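Local coordinates for protein QdtA (PDB 4ZU5) that belongs to the WxcM-like family of the cupin clan, a dimeric beta-strand protein whose subunit carries a thymidine-binding pocket, at residues Asp32-Tyr37 / Ser113-Glu118; His53-Gln58 / Glu118-Arg123; Val59-Asn64 / Val107-Ala112. All blocks are in the same frame, centred on the assembly; numbering follows the deposited sequence.

Contacts 1 and 2 touch on the same side of the chain's centre and share Glu118. Their centres lie about 10 Å apart, and Tyr116 CE1 of contact 1 packs at 3.5 Å against Tyr121 CE1 of contact 2. Together they hold the three pocket residues Arg35, Tyr116 and Tyr121; the side chains of Arg35 and Tyr121 come within about 3 Å of thymidine. Contact 3 is the strand pair 59-64/107-112, its centre about 13 Å from that of contact 1 and about 17 Å from that of contact 2. Residues 53-58 lead into its first strand and residues 113-118 leave its second. Strand 35-40 flanks 107-112, and the Val110 side chain stays about 8 Å from thymidine.

Contact 1. Residues Asp32-Tyr37 / Ser113-Glu118; sequences DIKRVY and SEYYDE. Unlike the reference sequence in segment 113-118: Tyr116 (reference Cys).
In the thymidine pocket of this cupin-clan protein, Arg35 reaches from the start of strand 35-40 to the irregular segment 113-118, where it meets the backbone of Glu114 and a second pocket residue, Tyr116. A classic beta bulge opens the strand: Lys34 and Arg35 both face Ala112, and both side chains set out toward 113-118. CG of Arg35 is anti to the backbone N, and a bend at chi3 (42°) then turns NE toward Glu114 O. The guanidinium grips one carbonyl side-on: NE lies 3.1 Å from Glu114 O, and NH1 is likewise 3.1 Å from Glu114 O. The oxygen sits in the guanidinium plane, so two donors on a single acceptor fix the rotation of the flat group, although both bonds are bent to about 150° at hydrogen. Tyr116 N stands over one guanidinium face, near its rim; this amide donates to Glu24 OE2 of the second subunit. The Tyr116 ring turns its edge to Arg35, the two planes 82° apart, with Tyr116 CB 4.1 Å from Arg35 NH2.

Next to Arg35, Lys34 crosses Tyr115 at about a right angle. Lys34 CB sits over the ring centre in a CH-pi contact, 4.2 Å from the Tyr115 centroid, while Lys34 CD comes to 3.6 Å from Tyr115 CE1. Lys34 CG presses on Ser113 O. At the far end, one water joins the two backbones, donating to Asp32 O at 2.8 Å and to Ser113 O at 2.9 Å.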
# COMPACT_ATOMS: atom_id res chain seq x y z
N ASP A 32 -1.86 0.22 -14.21
CA ASP A 32 -0.77 0.94 -13.54
C ASP A 32 -1.34 1.63 -12.33
O ASP A 32 -2.45 2.18 -12.36
CB ASP A 32 -0.19 2.07 -14.40
CG ASP A 32 0.67 1.56 -15.53
OD1 ASP A 32 1.72 0.94 -15.23
OD2 ASP A 32 0.27 1.80 -16.69
N ILE A 33 -0.54 1.68 -11.28
CA ILE A 33 -0.92 2.31 -10.03
C ILE A 33 -0.64 3.83 -10.12
O ILE A 33 0.53 4.27 -10.08
CB ILE A 33 -0.13 1.71 -8.86
CG1 ILE A 33 -0.22 0.17 -8.85
CG2 ILE A 33 -0.58 2.32 -7.55
CD1 ILE A 33 0.80 -0.50 -7.96
N LYS A 34 -1.70 4.62 -10.22
CA LYS A 34 -1.56 6.08 -10.25
C LYS A 34 -1.69 6.63 -8.84
O LYS A 34 -1.24 7.73 -8.54
CB LYS A 34 -2.58 6.76 -11.18
CG LYS A 34 -2.54 6.26 -12.62
CD LYS A 34 -1.74 7.20 -13.50
CE LYS A 34 -2.13 7.04 -14.98
NZ LYS A 34 -1.63 5.73 -15.50
N ARG A 35 -2.35 5.86 -7.96
CA ARG A 35 -2.69 6.34 -6.64
C ARG A 35 -2.85 5.20 -5.65
O ARG A 35 -3.33 4.16 -6.03
CB ARG A 35 -4.04 7.04 -6.70
CG ARG A 35 -4.57 7.33 -5.30
CD ARG A 35 -5.75 8.30 -5.36
NE ARG A 35 -6.64 7.96 -6.46
CZ ARG A 35 -7.95 7.80 -6.29
NH1 ARG A 35 -8.73 7.52 -7.34
NH2 ARG A 35 -8.45 8.01 -5.07
N VAL A 36 -2.44 5.40 -4.40
CA VAL A 36 -2.76 4.47 -3.35
C VAL A 36 -3.35 5.28 -2.21
O VAL A 36 -3.16 6.50 -2.11
CB VAL A 36 -1.60 3.62 -2.83
CG1 VAL A 36 -0.82 2.86 -3.89
CG2 VAL A 36 -0.67 4.46 -2.00
N TYR A 37 -4.21 4.62 -1.45
CA TYR A 37 -4.59 5.16 -0.18
C TYR A 37 -4.86 4.08 0.81
O TYR A 37 -5.06 2.93 0.46
CB TYR A 37 -5.78 6.11 -0.32
CG TYR A 37 -7.07 5.53 -0.84
CD1 TYR A 37 -7.98 5.01 0.03
CD2 TYR A 37 -7.38 5.51 -2.19
CE1 TYR A 37 -9.18 4.49 -0.41
CE2 TYR A 37 -8.59 5.00 -2.64
CZ TYR A 37 -9.50 4.52 -1.73
OH TYR A 37 -10.68 3.98 -2.13
N SER A 113 -6.38 2.91 -10.30
CA SER A 113 -5.92 3.09 -11.69
C SER A 113 -5.89 4.56 -12.19
O SER A 113 -5.36 4.80 -13.27
CB SER A 113 -6.80 2.26 -12.65
OG SER A 113 -8.09 2.81 -12.82
N GLU A 114 -6.45 5.48 -11.43
CA GLU A 114 -6.41 6.88 -11.80
C GLU A 114 -6.22 7.78 -10.63
O GLU A 114 -6.54 7.47 -9.50
CB GLU A 114 -7.72 7.30 -12.48
CG GLU A 114 -8.05 6.51 -13.72
CD GLU A 114 -7.11 6.78 -14.88
OE1 GLU A 114 -6.27 7.73 -14.82
OE2 GLU A 114 -7.25 5.99 -15.84
N TYR A 115 -5.70 8.97 -10.90
CA TYR A 115 -5.77 10.01 -9.87
C TYR A 115 -7.21 10.32 -9.50
O TYR A 115 -8.11 10.14 -10.32
CB TYR A 115 -5.11 11.33 -10.34
CG TYR A 115 -3.69 11.13 -10.84
CD1 TYR A 115 -3.43 10.93 -12.20
CD2 TYR A 115 -2.61 11.11 -9.95
CE1 TYR A 115 -2.13 10.73 -12.67
CE2 TYR A 115 -1.31 10.94 -10.40
CZ TYR A 115 -1.07 10.75 -11.75
OH TYR A 115 0.23 10.57 -12.22
N TYR A 116 -7.39 10.77 -8.28
CA TYR A 116 -8.65 11.22 -7.75
C TYR A 116 -9.36 12.18 -8.68
O TYR A 116 -8.75 13.11 -9.17
CB TYR A 116 -8.42 11.91 -6.43
CG TYR A 116 -9.70 12.45 -5.86
CD1 TYR A 116 -10.66 11.59 -5.32
CD2 TYR A 116 -9.97 13.81 -5.89
CE1 TYR A 116 -11.83 12.07 -4.78
CE2 TYR A 116 -11.15 14.30 -5.36
CZ TYR A 116 -12.08 13.43 -4.82
OH TYR A 116 -13.24 13.93 -4.29
N ASP A 117 -10.62 11.87 -8.98
CA ASP A 117 -11.47 12.65 -9.86
C ASP A 117 -12.84 12.67 -9.18
O ASP A 117 -13.54 11.67 -9.24
CB ASP A 117 -11.58 11.96 -11.21
CG ASP A 117 -12.41 12.73 -12.22
OD1 ASP A 117 -12.91 13.83 -11.87
OD2 ASP A 117 -12.59 12.20 -13.36
N GLU A 118 -13.20 13.76 -8.51
CA GLU A 118 -14.50 13.85 -7.86
C GLU A 118 -15.62 13.55 -8.84
O GLU A 118 -16.56 12.84 -8.49
CB GLU A 118 -14.74 15.21 -7.17
CG GLU A 118 -16.04 15.28 -6.37
CD GLU A 118 -16.25 14.13 -5.36
OE1 GLU A 118 -15.26 13.63 -4.79
OE2 GLU A 118 -17.41 13.72 -5.11
O HOH W 1 -3.65 2.92 -14.76

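Contact 2. Residues His53-Gln58 / Glu118-Arg123; sequences HKKLHQ and ETDYIR
Asp120 plugs the turn after His53: its carboxylate faces three successive backbone amides, those of Lys54, Lys55 and Leu56. With CG anti to its own backbone N (chi1 -176°), the acid group is brought up to the turn. Asp120 OD1 takes the two stronger bonds on its syn side, from Lys54 N at 2.8 Å and from Lys55 N at 3.0 Å, each donor somewhat out of the carboxylate plane. OD2 receives weaker ones from Lys55 N and, at 3.3 Å, from Leu56 N. A buried acid is thus satisfied largely by N-H groups, which would probably favour its charged form, and the shape of the turn is pinned in exchange. The bent Lys54 chain slides past Asp120, its CD 3.3 Å from Asp120 OD1 and 3.7 Å from Ile122 CG1.

The aromatic half is equally close. His53 ND1 donates to Asp120 O at 3.0 Å, the proton path bent to 130° and the donor standing above the carbonyl plane. The same imidazole makes a T-shaped pair with Tyr121 of the thymidine pocket: its edge, led by His53 CE1, lies over the tyrosine face 3.5 Å from Tyr121 CD1, with the planes at 76°. Leu56 CD2 covers the centre of one His53 face.

Toward solvent the packing loosens. Lys54 NZ stays 5.4 Å from Asp120 OD1, and the exposed side chains of Thr119 and Lys55 add little.

The short, weakly bonded strand 121-122 borders strand 47-53, with Ile122 bonded through its backbone to Ser52. His51 of that strand packs against the rings of His53 and Tyr121, while Phe127 of helix 125-136 touches Lys54 and Ile122.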
# COMPACT_ATOMS: atom_id res chain seq x y z
N HIS A 53 -17.91 4.03 -8.89
CA HIS A 53 -17.26 4.82 -9.94
C HIS A 53 -17.65 4.36 -11.29
O HIS A 53 -17.97 3.18 -11.46
CB HIS A 53 -15.76 4.59 -9.87
CG HIS A 53 -15.18 4.93 -8.56
ND1 HIS A 53 -14.76 6.20 -8.26
CD2 HIS A 53 -15.02 4.20 -7.44
CE1 HIS A 53 -14.28 6.22 -7.02
NE2 HIS A 53 -14.43 5.02 -6.50
N LYS A 54 -17.51 5.23 -12.27
CA LYS A 54 -17.74 4.82 -13.66
C LYS A 54 -16.47 4.33 -14.39
O LYS A 54 -16.55 3.50 -15.29
CB LYS A 54 -18.34 5.95 -14.51
CG LYS A 54 -19.59 6.64 -13.97
CD LYS A 54 -19.31 7.91 -13.13
CE LYS A 54 -19.37 9.24 -13.89
NZ LYS A 54 -20.78 9.70 -14.07
N LYS A 55 -15.31 4.87 -14.06
CA LYS A 55 -14.12 4.60 -14.90
C LYS A 55 -12.92 4.00 -14.12
O LYS A 55 -11.97 3.53 -14.70
CB LYS A 55 -13.69 5.91 -15.56
CG LYS A 55 -14.60 6.27 -16.74
CD LYS A 55 -14.72 7.76 -17.06
CE LYS A 55 -13.48 8.54 -16.62
NZ LYS A 55 -13.44 9.88 -17.27
N LEU A 56 -12.95 4.11 -12.82
CA LEU A 56 -11.87 3.72 -11.95
C LEU A 56 -11.83 2.20 -11.73
O LEU A 56 -12.86 1.56 -11.55
CB LEU A 56 -12.06 4.44 -10.62
CG LEU A 56 -10.95 4.26 -9.59
CD1 LEU A 56 -9.66 4.86 -10.13
CD2 LEU A 56 -11.27 4.87 -8.25
N HIS A 57 -10.61 1.65 -11.62
CA HIS A 57 -10.41 0.24 -11.30
C HIS A 57 -9.56 0.31 -10.04
O HIS A 57 -8.72 1.21 -9.92
CB HIS A 57 -9.72 -0.51 -12.45
CG HIS A 57 -10.53 -0.58 -13.71
ND1 HIS A 57 -11.22 -1.71 -14.11
CD2 HIS A 57 -10.71 0.33 -14.69
CE1 HIS A 57 -11.88 -1.45 -15.23
NE2 HIS A 57 -11.59 -0.21 -15.60
N GLN A 58 -9.85 -0.56 -9.09
CA GLN A 58 -9.21 -0.57 -7.79
C GLN A 58 -8.97 -1.99 -7.38
O GLN A 58 -9.70 -2.90 -7.80
CB GLN A 58 -10.23 -0.01 -6.79
CG GLN A 58 -10.48 1.47 -6.94
CD GLN A 58 -11.19 2.02 -5.70
OE1 GLN A 58 -12.02 1.36 -5.09
NE2 GLN A 58 -10.82 3.21 -5.30
N GLU A 118 -13.20 13.76 -8.51
CA GLU A 118 -14.50 13.85 -7.86
C GLU A 118 -15.62 13.55 -8.84
O GLU A 118 -16.56 12.84 -8.49
CB GLU A 118 -14.74 15.21 -7.17
CG GLU A 118 -16.04 15.28 -6.37
CD GLU A 118 -16.25 14.13 -5.36
OE1 GLU A 118 -15.26 13.63 -4.79
OE2 GLU A 118 -17.41 13.72 -5.11
N THR A 119 -15.50 13.98 -10.10
CA THR A 119 -16.53 13.66 -11.07
C THR A 119 -16.74 12.18 -11.37
O THR A 119 -17.63 11.84 -12.14
CB THR A 119 -16.33 14.37 -12.43
OG1 THR A 119 -15.40 13.67 -13.27
CG2 THR A 119 -15.88 15.83 -12.25
N ASP A 120 -15.88 11.29 -10.87
CA ASP A 120 -16.09 9.87 -11.16
C ASP A 120 -16.46 9.18 -9.88
O ASP A 120 -16.56 7.97 -9.85
CB ASP A 120 -14.81 9.25 -11.76
CG ASP A 120 -14.99 7.81 -12.18
OD1 ASP A 120 -16.02 7.50 -12.83
OD2 ASP A 120 -14.15 6.96 -11.78
N TYR A 121 -16.61 9.94 -8.80
CA TYR A 121 -16.95 9.38 -7.51
C TYR A 121 -18.45 9.48 -7.45
O TYR A 121 -18.95 10.57 -7.27
CB TYR A 121 -16.37 10.24 -6.38
CG TYR A 121 -15.44 9.54 -5.43
CD1 TYR A 121 -14.07 9.47 -5.72
CD2 TYR A 121 -15.90 8.97 -4.25
CE1 TYR A 121 -13.18 8.83 -4.87
CE2 TYR A 121 -15.02 8.33 -3.37
CZ TYR A 121 -13.65 8.27 -3.69
OH TYR A 121 -12.72 7.66 -2.84
N ILE A 122 -19.17 8.39 -7.71
CA ILE A 122 -20.62 8.40 -7.60
C ILE A 122 -21.02 8.21 -6.14
O ILE A 122 -20.82 7.14 -5.55
CB ILE A 122 -21.28 7.26 -8.37
CG1 ILE A 122 -20.92 7.33 -9.86
CG2 ILE A 122 -22.78 7.34 -8.20
CD1 ILE A 122 -21.39 6.11 -10.62
N ARG A 123 -21.58 9.26 -5.54
CA ARG A 123 -22.01 9.18 -4.14
C ARG A 123 -23.53 9.12 -3.98
O ARG A 123 -24.03 8.78 -2.94
CB ARG A 123 -21.47 10.39 -3.38
CG ARG A 123 -20.01 10.23 -3.01
CD ARG A 123 -19.32 11.56 -2.72
NE ARG A 123 -17.88 11.37 -2.63
CZ ARG A 123 -17.28 10.58 -1.74
NH1 ARG A 123 -17.98 9.91 -0.83
NH2 ARG A 123 -15.96 10.45 -1.76

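Contact 3. Residues Val59-Asn64 / Val107-Ala112; sequences VLICLN and VLLVLA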
# COMPACT_ATOMS: atom_id res chain seq x y z
N VAL A 59 -8.00 -2.16 -6.48
CA VAL A 59 -7.78 -3.40 -5.76
C VAL A 59 -7.69 -3.05 -4.30
O VAL A 59 -6.89 -2.24 -3.90
CB VAL A 59 -6.51 -4.08 -6.25
CG1 VAL A 59 -6.11 -5.26 -5.40
CG2 VAL A 59 -6.73 -4.57 -7.69
N LEU A 60 -8.47 -3.75 -3.49
CA LEU A 60 -8.46 -3.56 -2.05
C LEU A 60 -7.71 -4.70 -1.39
O LEU A 60 -7.89 -5.88 -1.74
CB LEU A 60 -9.90 -3.52 -1.51
CG LEU A 60 -10.73 -2.24 -1.62
CD1 LEU A 60 -10.78 -1.69 -3.04
CD2 LEU A 60 -12.16 -2.42 -1.13
N ILE A 61 -6.93 -4.39 -0.37
CA ILE A 61 -6.15 -5.43 0.34
C ILE A 61 -6.10 -5.11 1.82
O ILE A 61 -5.79 -3.98 2.21
CB ILE A 61 -4.67 -5.50 -0.16
CG1 ILE A 61 -4.61 -5.43 -1.68
CG2 ILE A 61 -3.94 -6.75 0.36
CD1 ILE A 61 -3.38 -4.73 -2.21
N CYS A 62 -6.38 -6.12 2.65
CA CYS A 62 -6.34 -5.93 4.10
C CYS A 62 -5.04 -6.46 4.64
O CYS A 62 -4.74 -7.65 4.48
CB CYS A 62 -7.52 -6.65 4.73
SG CYS A 62 -7.36 -6.55 6.53
N LEU A 63 -4.15 -5.54 5.06
CA LEU A 63 -2.75 -5.83 5.33
C LEU A 63 -2.56 -6.31 6.77
O LEU A 63 -1.54 -6.88 7.10
CB LEU A 63 -1.87 -4.58 5.08
CG LEU A 63 -1.90 -4.10 3.62
CD1 LEU A 63 -0.82 -3.06 3.37
CD2 LEU A 63 -1.71 -5.24 2.65
N ASN A 64 -3.58 -6.10 7.59
CA ASN A 64 -3.54 -6.51 8.99
C ASN A 64 -4.98 -6.54 9.50
O ASN A 64 -5.82 -5.71 9.12
CB ASN A 64 -2.76 -5.53 9.84
CG ASN A 64 -2.49 -6.09 11.23
OD1 ASN A 64 -1.97 -7.20 11.40
ND2 ASN A 64 -2.89 -5.32 12.21
N VAL A 107 -5.82 -2.54 8.69
CA VAL A 107 -5.25 -1.64 7.70
C VAL A 107 -5.77 -2.09 6.35
O VAL A 107 -5.53 -3.24 5.98
CB VAL A 107 -3.73 -1.81 7.60
CG1 VAL A 107 -3.21 -1.03 6.43
CG2 VAL A 107 -3.01 -1.42 8.88
N LEU A 108 -6.51 -1.23 5.69
CA LEU A 108 -7.05 -1.51 4.34
C LEU A 108 -6.26 -0.62 3.34
O LEU A 108 -6.31 0.61 3.47
CB LEU A 108 -8.49 -1.08 4.32
CG LEU A 108 -9.27 -1.35 3.02
CD1 LEU A 108 -9.06 -2.77 2.52
CD2 LEU A 108 -10.75 -0.99 3.07
N LEU A 109 -5.62 -1.25 2.36
CA LEU A 109 -4.87 -0.56 1.33
C LEU A 109 -5.68 -0.62 0.04
O LEU A 109 -6.24 -1.66 -0.29
CB LEU A 109 -3.55 -1.28 1.10
CG LEU A 109 -2.73 -0.79 -0.08
CD1 LEU A 109 -2.23 0.61 0.28
CD2 LEU A 109 -1.54 -1.72 -0.29
N VAL A 110 -5.71 0.48 -0.69
CA VAL A 110 -6.38 0.49 -1.97
C VAL A 110 -5.38 0.97 -3.01
O VAL A 110 -4.73 1.98 -2.82
CB VAL A 110 -7.60 1.43 -1.93
CG1 VAL A 110 -8.32 1.51 -3.28
CG2 VAL A 110 -8.53 1.00 -0.78
N LEU A 111 -5.25 0.23 -4.10
CA LEU A 111 -4.52 0.64 -5.27
C LEU A 111 -5.52 1.05 -6.36
O LEU A 111 -6.52 0.39 -6.54
CB LEU A 111 -3.70 -0.53 -5.82
CG LEU A 111 -2.95 -1.35 -4.78
CD1 LEU A 111 -2.26 -2.57 -5.40
CD2 LEU A 111 -2.00 -0.52 -3.96
N ALA A 112 -5.28 2.16 -7.05
CA ALA A 112 -6.25 2.79 -7.91
C ALA A 112 -5.61 3.11 -9.23
O ALA A 112 -4.45 3.53 -9.27
CB ALA A 112 -6.77 4.08 -7.28
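Ile61 lies side by side with Leu109, both pointing the same way, and its CD1 is 4.0 Å from Leu109 CD2. The same methyl reaches Leu111 CD1, whose side chain passes at a slant. Leu63 CD1 extends this apolar patch, again 4.0 Å from Leu109 CD2. Val59 shares the face with Ile61, Leu109 and Leu111; Ile23 of strand 18-24 lies against Ile61 and Leu111.

Strands 58-64 and 107-112 are antiparallel neighbours inside a five-stranded sheet of the cupin fold; the axes of the two short segments approach to 4.6 Å, with N-to-C directions 153° apart. Val59 with Leu111 and Ile61 with Leu109 are hydrogen-bonded pairs. The straightest bond, 177° at hydrogen, runs from Leu109 N to Ile61 O at 2.7 Å. Leu63 N continues the series to Val107 O.

On the opposite face, Leu60 CG meets Val110 CG2 at 4.0 Å, the two side by side and pointing the same way. Leu108 CG is anti to its backbone N (chi1 -177°), and its CD1 comes to 3.5 Å from Ile61 O. Leu82 of strand 76-82 touches Leu60 and Cys62. Beyond Leu63, Asn64 ND2 bonds to Gly105 O, and Asn64 of the second subunit packs on Asn64 and Val107.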